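Local coordinates for protein adenylyltransferase (Bartonella henselae str. Houston-1, PDB 5NH2) that transfers AMP from ATP onto tyrosine and threonine residues of host target proteins, an adenylylation (AMPylation) reaction that serves bacterial virulence, at residues 9-14 with 72-77; 19-24 with 29-34; 58-63 with 151-156. All blocks are in the same frame, centred on the assembly; numbering follows the deposited sequence.

Overall arrangement
From the N terminus the chain runs through the loop 9-14, then the loop 19-24 and helix 28-46. Contact 2 closes a short loop by folding residues 19-24 back onto the start of that helix. It is nested inside the larger loop closed by contact 1, which joins residues 9-14 to the loop 72-77 after helix 57-68. Contact 3 ties that helix to the 151-156 loop between helices 133-150 and 157-171. It crosses contact 1 along the chain and follows contact 2 in series. Trp74 packs on Arg154 and Glu155, and Leu19 touches both as well. The N-terminal loops are thus joined to the nucleotide-binding loop of the Fic domain.

Contact 1. Residues 9-14 with 72-77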
loop_
_atom_site.group_PDB
_atom_site.type_symbol
_atom_site.label_atom_id
_atom_site.label_comp_id
_atom_site.label_asym_id
_atom_site.label_seq_id
_atom_site.Cartn_x
_atom_site.Cartn_y
_atom_site.Cartn_z
ATOM N N HIS A 9 -26.997 -2.200 6.192
ATOM C CA HIS A 9 -27.333 -0.843 6.584
ATOM C C HIS A 9 -26.941 -0.555 8.023
ATOM O O HIS A 9 -26.744 0.611 8.384
ATOM C CB HIS A 9 -28.838 -0.601 6.406
ATOM C CG HIS A 9 -29.292 -0.579 4.978
ATOM N ND1 HIS A 9 -28.860 -1.493 4.041
ATOM C CD2 HIS A 9 -30.161 0.237 4.332
ATOM C CE1 HIS A 9 -29.435 -1.237 2.877
ATOM N NE2 HIS A 9 -30.228 -0.191 3.028
ATOM N N HIS A 10 -26.883 -1.584 8.885
ATOM C CA HIS A 10 -26.610 -1.333 10.297
ATOM C C HIS A 10 -25.176 -0.870 10.571
ATOM O O HIS A 10 -24.885 -0.490 11.714
ATOM C CB HIS A 10 -26.934 -2.588 11.124
ATOM C CG HIS A 10 -28.407 -2.817 11.319
ATOM N ND1 HIS A 10 -28.932 -4.043 11.662
ATOM C CD2 HIS A 10 -29.461 -1.966 11.237
ATOM C CE1 HIS A 10 -30.243 -3.939 11.777
ATOM N NE2 HIS A 10 -30.590 -2.691 11.525
ATOM N N TYR A 11 -24.281 -0.903 9.569
ATOM C CA TYR A 11 -22.926 -0.352 9.732
ATOM C C TYR A 11 -22.875 1.193 9.759
ATOM O O TYR A 11 -21.886 1.756 10.247
ATOM C CB TYR A 11 -22.023 -0.850 8.596
ATOM C CG TYR A 11 -21.418 -2.244 8.739
ATOM C CD1 TYR A 11 -20.399 -2.485 9.646
ATOM C CD2 TYR A 11 -21.800 -3.294 7.885
ATOM C CE1 TYR A 11 -19.807 -3.757 9.773
ATOM C CE2 TYR A 11 -21.212 -4.582 8.008
ATOM C CZ TYR A 11 -20.206 -4.800 8.940
ATOM O OH TYR A 11 -19.603 -6.052 9.067
ATOM N N VAL A 12 -23.900 1.893 9.242
ATOM C CA VAL A 12 -23.898 3.349 9.110
ATOM C C VAL A 12 -24.975 3.992 9.982
ATOM O O VAL A 12 -26.009 3.390 10.308
ATOM C CB VAL A 12 -24.103 3.764 7.642
ATOM C CG1 VAL A 12 -23.019 3.124 6.750
ATOM C CG2 VAL A 12 -25.510 3.350 7.204
ATOM N N TYR A 13 -24.740 5.249 10.338
ATOM C CA TYR A 13 -25.752 5.984 11.070
ATOM C C TYR A 13 -26.991 6.150 10.180
ATOM O O TYR A 13 -26.859 6.492 8.997
ATOM C CB TYR A 13 -25.235 7.347 11.537
ATOM C CG TYR A 13 -24.120 7.271 12.533
ATOM C CD1 TYR A 13 -22.847 7.644 12.187
ATOM C CD2 TYR A 13 -24.341 6.815 13.820
ATOM C CE1 TYR A 13 -21.793 7.587 13.105
ATOM C CE2 TYR A 13 -23.288 6.704 14.741
ATOM C CZ TYR A 13 -22.012 7.113 14.380
ATOM O OH TYR A 13 -20.956 7.018 15.263
ATOM N N PRO A 14 -28.188 5.902 10.707
ATOM C CA PRO A 14 -29.400 6.141 9.913
ATOM C C PRO A 14 -29.386 7.512 9.256
ATOM O O PRO A 14 -28.929 8.500 9.842
ATOM C CB PRO A 14 -30.513 6.019 10.957
ATOM C CG PRO A 14 -29.971 5.013 11.914
ATOM C CD PRO A 14 -28.489 5.243 11.984
ATOM N N PHE A 72 -13.421 1.743 15.034
ATOM C CA PHE A 72 -14.577 0.851 14.866
ATOM C C PHE A 72 -14.660 -0.189 15.981
ATOM O O PHE A 72 -13.653 -0.797 16.358
ATOM C CB PHE A 72 -14.535 0.094 13.508
ATOM C CG PHE A 72 -14.362 0.993 12.286
ATOM C CD1 PHE A 72 -15.298 1.997 11.980
ATOM C CD2 PHE A 72 -13.281 0.829 11.455
ATOM C CE1 PHE A 72 -15.120 2.810 10.896
ATOM C CE2 PHE A 72 -13.097 1.641 10.372
ATOM C CZ PHE A 72 -14.004 2.625 10.073
ATOM N N GLU A 73 -15.878 -0.437 16.460
ATOM C CA GLU A 73 -16.112 -1.561 17.363
ATOM C C GLU A 73 -15.740 -2.907 16.713
ATOM O O GLU A 73 -15.306 -3.825 17.404
ATOM C CB GLU A 73 -17.578 -1.574 17.826
ATOM C CG GLU A 73 -17.984 -0.421 18.758
ATOM C CD GLU A 73 -19.483 -0.406 19.092
ATOM O OE1 GLU A 73 -20.102 0.676 18.941
ATOM O OE2 GLU A 73 -20.040 -1.463 19.499
ATOM N N TRP A 74 -15.866 -3.030 15.395
ATOM C CA TRP A 74 -15.607 -4.280 14.688
ATOM C C TRP A 74 -14.160 -4.405 14.163
ATOM O O TRP A 74 -13.917 -5.164 13.209
ATOM C CB TRP A 74 -16.622 -4.462 13.569
ATOM C CG TRP A 74 -16.811 -3.227 12.717
ATOM C CD1 TRP A 74 -17.751 -2.205 12.915
ATOM C CD2 TRP A 74 -16.072 -2.876 11.537
ATOM N NE1 TRP A 74 -17.627 -1.273 11.929
ATOM C CE2 TRP A 74 -16.613 -1.639 11.065
ATOM C CE3 TRP A 74 -15.024 -3.484 10.825
ATOM C CZ2 TRP A 74 -16.119 -0.974 9.906
ATOM C CZ3 TRP A 74 -14.530 -2.829 9.641
ATOM C CH2 TRP A 74 -15.086 -1.584 9.197
ATOM N N ALA A 75 -13.230 -3.589 14.659
ATOM C CA ALA A 75 -11.835 -3.734 14.245
ATOM C C ALA A 75 -11.418 -5.198 14.363
ATOM O O ALA A 75 -11.609 -5.824 15.407
ATOM C CB ALA A 75 -10.919 -2.856 15.111
ATOM N N GLY A 76 -10.896 -5.757 13.268
ATOM C CA GLY A 76 -10.537 -7.167 13.249
ATOM C C GLY A 76 -11.648 -8.170 12.959
ATOM O O GLY A 76 -11.379 -9.373 12.991
ATOM N N TYR A 77 -12.887 -7.744 12.703
ATOM C CA TYR A 77 -13.945 -8.691 12.345
ATOM C C TYR A 77 -14.209 -8.684 10.831
ATOM O O TYR A 77 -14.197 -7.630 10.175
ATOM C CB TYR A 77 -15.252 -8.408 13.111
ATOM C CG TYR A 77 -15.202 -8.643 14.641
ATOM C CD1 TYR A 77 -14.424 -7.827 15.466
ATOM C CD2 TYR A 77 -15.984 -9.632 15.258
ATOM C CE1 TYR A 77 -14.395 -8.009 16.851
ATOM C CE2 TYR A 77 -15.959 -9.809 16.628
ATOM C CZ TYR A 77 -15.154 -8.993 17.419
ATOM O OH TYR A 77 -15.119 -9.159 18.788
HETATM O O HOH W 1 -19.216 0.934 11.583
#
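One water joins the backbone of Tyr11 to the indole of Trp74. It accepts the indole N-H, with its oxygen 2.7 Å from Trp74 NE1 and lying in the ring plane at the edge. It donates to the carbonyl of Tyr11, 3.1 Å from Tyr11 O. The buried indole nitrogen is satisfied in this way. The same two residues also meet directly as a T-shaped (edge-to-face) pair. The Tyr11 edge, atoms CD1 and CE1, points at the five-membered ring of Trp74. The ring planes stand at 78°, and Tyr11 CD1 is 3.8 Å from Trp74 NE1. Trp74 CG lies between its own backbone N and carbonyl carbon (chi1 47°), which brings the indole back over Phe72. Phe72 CB lies under the opposite indole face, and Trp74 CZ2 sits 3.5 Å above the centre of the Phe72 ring. The indole is therefore held on both faces. The backbone around Trp74 is shaped by a type I turn from Phe72 to Ala75 and a type II turn from Trp74 to Tyr77. Arg154 touches both Tyr11 and Trp74. The aromatic pair thus packs the N-terminal 3-10 turn beside the ATP-binding loop of the Fic domain.

Contact 2. Residues 19-24 with 29-34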
loop_
_atom_site.group_PDB
_atom_site.type_symbol
_atom_site.label_atom_id
_atom_site.label_comp_id
_atom_site.label_asym_id
_atom_site.label_seq_id
_atom_site.Cartn_x
_atom_site.Cartn_y
_atom_site.Cartn_z
ATOM N N LEU A 19 -19.896 5.601 8.507
ATOM C CA LEU A 19 -19.771 4.379 9.295
ATOM C C LEU A 19 -19.834 4.700 10.791
ATOM O O LEU A 19 -19.141 5.604 11.273
ATOM C CB LEU A 19 -18.457 3.668 8.950
ATOM C CG LEU A 19 -18.296 2.894 7.623
ATOM C CD1 LEU A 19 -16.812 2.639 7.378
ATOM C CD2 LEU A 19 -19.051 1.559 7.611
ATOM N N LYS A 20 -20.677 3.965 11.524
ATOM C CA LYS A 20 -20.707 4.093 12.978
ATOM C C LYS A 20 -19.292 3.973 13.522
ATOM O O LYS A 20 -18.538 3.085 13.115
ATOM C CB LYS A 20 -21.602 3.010 13.588
ATOM C CG LYS A 20 -23.120 3.211 13.352
ATOM C CD LYS A 20 -23.835 1.889 13.508
ATOM C CE LYS A 20 -25.331 2.092 13.776
ATOM N NZ LYS A 20 -26.091 0.819 14.131
ATOM N N ASN A 21 -18.907 4.902 14.392
ATOM C CA ASN A 21 -17.538 4.905 14.893
ATOM C C ASN A 21 -17.521 5.250 16.376
ATOM O O ASN A 21 -18.488 5.782 16.927
ATOM C CB ASN A 21 -16.648 5.895 14.113
ATOM C CG ASN A 21 -17.268 7.299 14.022
ATOM O OD1 ASN A 21 -17.102 8.133 14.916
ATOM N ND2 ASN A 21 -18.004 7.542 12.947
ATOM N N LYS A 22 -16.369 4.986 17.000
ATOM C CA LYS A 22 -16.178 5.239 18.425
ATOM C C LYS A 22 -16.134 6.732 18.810
ATOM O O LYS A 22 -16.278 7.045 20.000
ATOM C CB LYS A 22 -14.896 4.519 18.885
ATOM C CG LYS A 22 -15.034 2.990 19.078
ATOM C CD LYS A 22 -13.659 2.340 19.285
ATOM C CE LYS A 22 -13.716 0.991 19.963
ATOM N NZ LYS A 22 -13.964 1.157 21.428
ATOM N N TYR A 23 -15.927 7.665 17.862
ATOM C CA TYR A 23 -15.966 9.097 18.204
ATOM C C TYR A 23 -17.366 9.683 18.153
ATOM O O TYR A 23 -17.588 10.782 18.690
ATOM C CB TYR A 23 -15.075 9.919 17.252
ATOM C CG TYR A 23 -13.863 9.165 16.709
ATOM C CD1 TYR A 23 -12.812 8.814 17.561
ATOM C CD2 TYR A 23 -13.757 8.813 15.361
ATOM C CE1 TYR A 23 -11.716 8.145 17.112
ATOM C CE2 TYR A 23 -12.632 8.098 14.897
ATOM C CZ TYR A 23 -11.618 7.780 15.800
ATOM O OH TYR A 23 -10.493 7.100 15.439
ATOM N N GLY A 24 -18.319 8.994 17.515
ATOM C CA GLY A 24 -19.626 9.595 17.274
ATOM C C GLY A 24 -19.659 10.696 16.222
ATOM O O GLY A 24 -20.608 11.488 16.205
ATOM N N ASN A 29 -16.414 13.885 6.505
ATOM C CA ASN A 29 -15.020 14.304 6.368
ATOM C C ASN A 29 -14.297 14.381 7.714
ATOM O O ASN A 29 -13.101 14.070 7.782
ATOM C CB ASN A 29 -14.925 15.646 5.626
ATOM C CG ASN A 29 -14.970 15.478 4.106
ATOM O OD1 ASN A 29 -14.969 14.357 3.589
ATOM N ND2 ASN A 29 -14.998 16.594 3.385
ATOM N N ALA A 30 -14.981 14.801 8.786
ATOM C CA ALA A 30 -14.342 14.831 10.102
ATOM C C ALA A 30 -14.046 13.421 10.589
ATOM O O ALA A 30 -12.977 13.152 11.173
ATOM C CB ALA A 30 -15.236 15.555 11.098
ATOM N N PHE A 31 -14.979 12.503 10.330
ATOM C CA PHE A 31 -14.707 11.105 10.583
ATOM C C PHE A 31 -13.471 10.643 9.806
ATOM O O PHE A 31 -12.599 9.989 10.373
ATOM C CB PHE A 31 -15.942 10.257 10.237
ATOM C CG PHE A 31 -15.617 8.840 9.979
ATOM C CD1 PHE A 31 -15.320 7.984 11.046
ATOM C CD2 PHE A 31 -15.537 8.358 8.671
ATOM C CE1 PHE A 31 -14.975 6.657 10.827
ATOM C CE2 PHE A 31 -15.190 7.028 8.428
ATOM C CZ PHE A 31 -14.902 6.170 9.523
ATOM N N LEU A 32 -13.356 11.003 8.523
ATOM C CA LEU A 32 -12.216 10.538 7.732
ATOM C C LEU A 32 -10.894 11.081 8.257
ATOM O O LEU A 32 -9.906 10.349 8.322
ATOM C CB LEU A 32 -12.383 10.936 6.271
ATOM C CG LEU A 32 -13.466 10.281 5.421
ATOM C CD1 LEU A 32 -13.514 10.912 4.039
ATOM C CD2 LEU A 32 -13.223 8.795 5.317
ATOM N N GLU A 33 -10.847 12.371 8.607
ATOM C CA GLU A 33 -9.618 12.973 9.118
ATOM C C GLU A 33 -9.200 12.363 10.454
ATOM O O GLU A 33 -8.003 12.098 10.670
ATOM C CB GLU A 33 -9.801 14.486 9.245
ATOM C CG GLU A 33 -9.834 15.231 7.921
ATOM C CD GLU A 33 -10.131 16.717 8.084
ATOM O OE1 GLU A 33 -10.579 17.149 9.164
ATOM O OE2 GLU A 33 -9.896 17.468 7.130
ATOM N N LYS A 34 -10.171 12.095 11.347
ATOM C CA LYS A 34 -9.833 11.537 12.655
ATOM C C LYS A 34 -9.486 10.045 12.581
ATOM O O LYS A 34 -8.511 9.598 13.213
ATOM C CB LYS A 34 -10.974 11.791 13.651
ATOM C CG LYS A 34 -10.731 11.204 15.066
ATOM C CD LYS A 34 -9.651 12.001 15.842
ATOM C CE LYS A 34 -8.952 11.080 16.846
ATOM N NZ LYS A 34 -8.083 11.754 17.841
#
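Asn21 lays its side-chain amide alongside the ring of Phe31. The amide and ring planes are 27° apart, and the two side chains point in opposing senses where they overlap. The closest approach is Asn21 ND2 to Phe31 CD1, 3.3 Å, while Asn21 CB lies near Phe31 CE1. Phe31 is placed for this by its first torsion: CG is anti to the backbone N (chi1 158°), and the ring swings off the helix toward the loop. Leu19 adds a looser apolar contact through its CB at the far end of the same ring.

The Asn21 amide is also tied to its own loop. ND2 gives a hydrogen bond of 2.8 Å to Leu19 O, with an N-H...O angle of 152°, and a second to Ile25 O. OD1 accepts a weak bond from Tyr23 N. These bonds fix the amide's rotation beside the phenyl ring.

The second point of contact is a CH-pi interaction. Lys34 CG sits over the centre of the Tyr23 ring, 3.6 Å from the centroid, and its CE passes Tyr23 CE1 at 4.0 Å. A bend at chi2 turns the aliphatic chain across the ring. Tyr23 OH is hydrogen-bonded to Asp38, further along the helix, and to Thr71. The tyrosine is thereby anchored at its polar end.

The arrangement is a type I beta turn, Asn21 to Gly24, folded back onto the first turns of helix 28-46. Leu19, at the start of this loop, packs against Glu155, which places the loop beside the ATP-binding site.

Contact 3. Residues 58-63 with 151-156; sequences AYLCHI and HPFREG. With MG (magnesium ion), chain C.
The loop 151-156 carries HPFREG, the first part of the Fic motif HPFREGNGR, which runs on into helix 157-171. This motif is the signature of the ATP-binding site, and contact 3 packs the loop's buried side against helix 57-68. Phe153 is at the centre of the contact, meeting both Leu60 and Cys61. Leu60 reaches its far end, with CG in the ring plane at the edge and CD2 3.8 Å from Phe153 CE2. Leu60 CG is anti to the backbone N (chi1 -173°), which carries the branched end out to the loop. Its CD2 also meets Pro152 CG at 4.2 Å. Cys61 adds a sulfur-aromatic contact from an oblique direction, with SG 4.1 Å from Phe153 CZ. The ring of His64, one turn on from Leu60 and Cys61, stacks on Phe153.

Past this apolar anchor the loop turns to the metal. Glu155 OE2 binds the magnesium ion at 2.4 Å. Glu155 and Gly156 belong to the ATP-binding site. Two side-chain bonds hold the loop backbone: Asn157 OD1 accepts from Phe153 N, and His64 NE2 is bonded to Glu155 O.

Gly156 is the N-cap of helix 157-171, whose Thr160 touches Leu60. The loop thus leaves helix 133-150 at His151, leans on helix 57-68 through Phe153 and leads directly into helix 157-171.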
loop_
_atom_site.group_PDB
_atom_site.type_symbol
_atom_site.label_atom_id
_atom_site.label_comp_id
_atom_site.label_asym_id
_atom_site.label_seq_id
_atom_site.Cartn_x
_atom_site.Cartn_y
_atom_site.Cartn_z
ATOM N N ALA A 58 -5.661 -15.202 11.224
ATOM C CA ALA A 58 -5.526 -14.606 12.554
ATOM C C ALA A 58 -4.626 -13.385 12.514
ATOM O O ALA A 58 -4.969 -12.337 13.063
ATOM C CB ALA A 58 -4.960 -15.611 13.559
ATOM N N TYR A 59 -3.456 -13.505 11.877
ATOM C CA TYR A 59 -2.539 -12.373 11.860
ATOM C C TYR A 59 -3.120 -11.221 11.059
ATOM O O TYR A 59 -3.108 -10.077 11.523
ATOM C CB TYR A 59 -1.184 -12.790 11.300
ATOM C CG TYR A 59 -0.138 -11.675 11.313
ATOM C CD1 TYR A 59 0.286 -11.106 12.519
ATOM C CD2 TYR A 59 0.442 -11.203 10.125
ATOM C CE1 TYR A 59 1.270 -10.073 12.540
ATOM C CE2 TYR A 59 1.399 -10.207 10.146
ATOM C CZ TYR A 59 1.819 -9.633 11.361
ATOM O OH TYR A 59 2.795 -8.633 11.376
ATOM N N LEU A 60 -3.680 -11.513 9.881
ATOM C CA LEU A 60 -4.401 -10.489 9.107
ATOM C C LEU A 60 -5.417 -9.731 9.968
ATOM O O LEU A 60 -5.483 -8.481 9.930
ATOM C CB LEU A 60 -5.098 -11.133 7.908
ATOM C CG LEU A 60 -5.735 -10.176 6.938
ATOM C CD1 LEU A 60 -4.658 -9.514 6.106
ATOM C CD2 LEU A 60 -6.835 -10.864 6.059
ATOM N N CYS A 61 -6.213 -10.478 10.771
ATOM C CA CYS A 61 -7.229 -9.824 11.596
ATOM C C CYS A 61 -6.609 -9.038 12.753
ATOM O O CYS A 61 -7.157 -7.999 13.150
ATOM C CB CYS A 61 -8.236 -10.847 12.124
ATOM S SG CYS A 61 -9.335 -11.497 10.817
ATOM N N HIS A 62 -5.483 -9.512 13.300
ATOM C CA HIS A 62 -4.736 -8.758 14.312
ATOM C C HIS A 62 -4.235 -7.412 13.752
ATOM O O HIS A 62 -4.403 -6.361 14.380
ATOM C CB HIS A 62 -3.562 -9.618 14.825
ATOM C CG HIS A 62 -2.573 -8.876 15.684
ATOM N ND1 HIS A 62 -2.773 -8.651 17.034
ATOM C CD2 HIS A 62 -1.366 -8.329 15.391
ATOM C CE1 HIS A 62 -1.745 -7.977 17.529
ATOM N NE2 HIS A 62 -0.882 -7.762 16.551
ATOM N N ILE A 63 -3.664 -7.417 12.551
ATOM C CA ILE A 63 -3.289 -6.155 11.898
ATOM C C ILE A 63 -4.491 -5.191 11.767
ATOM O O ILE A 63 -4.403 -4.007 12.139
ATOM C CB ILE A 63 -2.659 -6.447 10.530
ATOM C CG1 ILE A 63 -1.289 -7.066 10.707
ATOM C CG2 ILE A 63 -2.563 -5.195 9.737
ATOM C CD1 ILE A 63 -0.749 -7.485 9.377
ATOM N N HIS A 151 -11.224 -9.595 -0.084
ATOM C CA HIS A 151 -11.582 -8.239 0.348
ATOM C C HIS A 151 -12.433 -8.401 1.601
ATOM O O HIS A 151 -13.606 -8.008 1.633
ATOM C CB HIS A 151 -12.319 -7.527 -0.806
ATOM C CG HIS A 151 -12.528 -6.060 -0.611
ATOM N ND1 HIS A 151 -11.571 -5.117 -0.933
ATOM C CD2 HIS A 151 -13.610 -5.365 -0.170
ATOM C CE1 HIS A 151 -12.045 -3.906 -0.668
ATOM N NE2 HIS A 151 -13.272 -4.030 -0.183
ATOM N N PRO A 152 -11.918 -9.138 2.580
ATOM C CA PRO A 152 -12.791 -9.703 3.616
ATOM C C PRO A 152 -13.295 -8.717 4.656
ATOM O O PRO A 152 -14.099 -9.159 5.496
ATOM C CB PRO A 152 -11.916 -10.790 4.288
ATOM C CG PRO A 152 -10.500 -10.269 4.169
ATOM C CD PRO A 152 -10.484 -9.466 2.803
ATOM N N PHE A 153 -12.780 -7.473 4.734
ATOM C CA PHE A 153 -13.224 -6.531 5.764
ATOM C C PHE A 153 -14.250 -5.546 5.210
ATOM O O PHE A 153 -14.324 -5.305 4.006
ATOM C CB PHE A 153 -12.059 -5.747 6.408
ATOM C CG PHE A 153 -11.036 -6.630 7.055
ATOM C CD1 PHE A 153 -11.235 -7.107 8.337
ATOM C CD2 PHE A 153 -9.893 -7.025 6.354
ATOM C CE1 PHE A 153 -10.315 -7.948 8.935
ATOM C CE2 PHE A 153 -8.963 -7.884 6.939
ATOM C CZ PHE A 153 -9.162 -8.350 8.231
ATOM N N ARG A 154 -15.100 -5.043 6.114
ATOM C CA ARG A 154 -16.055 -3.999 5.758
ATOM C C ARG A 154 -15.364 -2.743 5.226
ATOM O O ARG A 154 -15.867 -2.109 4.284
ATOM C CB ARG A 154 -16.929 -3.664 6.969
ATOM C CG ARG A 154 -17.819 -2.483 6.727
ATOM C CD ARG A 154 -18.709 -2.733 5.531
ATOM N NE ARG A 154 -19.676 -1.660 5.311
ATOM C CZ ARG A 154 -19.452 -0.614 4.522
ATOM N NH1 ARG A 154 -18.291 -0.493 3.891
ATOM N NH2 ARG A 154 -20.389 0.317 4.359
ATOM N N GLU A 155 -14.238 -2.343 5.842
ATOM C CA GLU A 155 -13.412 -1.223 5.390
ATOM C C GLU A 155 -11.965 -1.411 5.898
ATOM O O GLU A 155 -11.727 -2.119 6.888
ATOM C CB GLU A 155 -14.021 0.101 5.865
ATOM C CG GLU A 155 -13.234 1.363 5.493
ATOM C CD GLU A 155 -13.514 1.867 4.086
ATOM O OE1 GLU A 155 -14.706 2.091 3.764
ATOM O OE2 GLU A 155 -12.534 2.046 3.315
ATOM N N GLY A 156 -10.998 -0.780 5.196
ATOM C CA GLY A 156 -9.588 -0.942 5.483
ATOM C C GLY A 156 -8.884 -2.160 4.862
ATOM O O GLY A 156 -7.853 -2.616 5.401
HETATM MG MG MG C . -10.152 1.803 2.908
#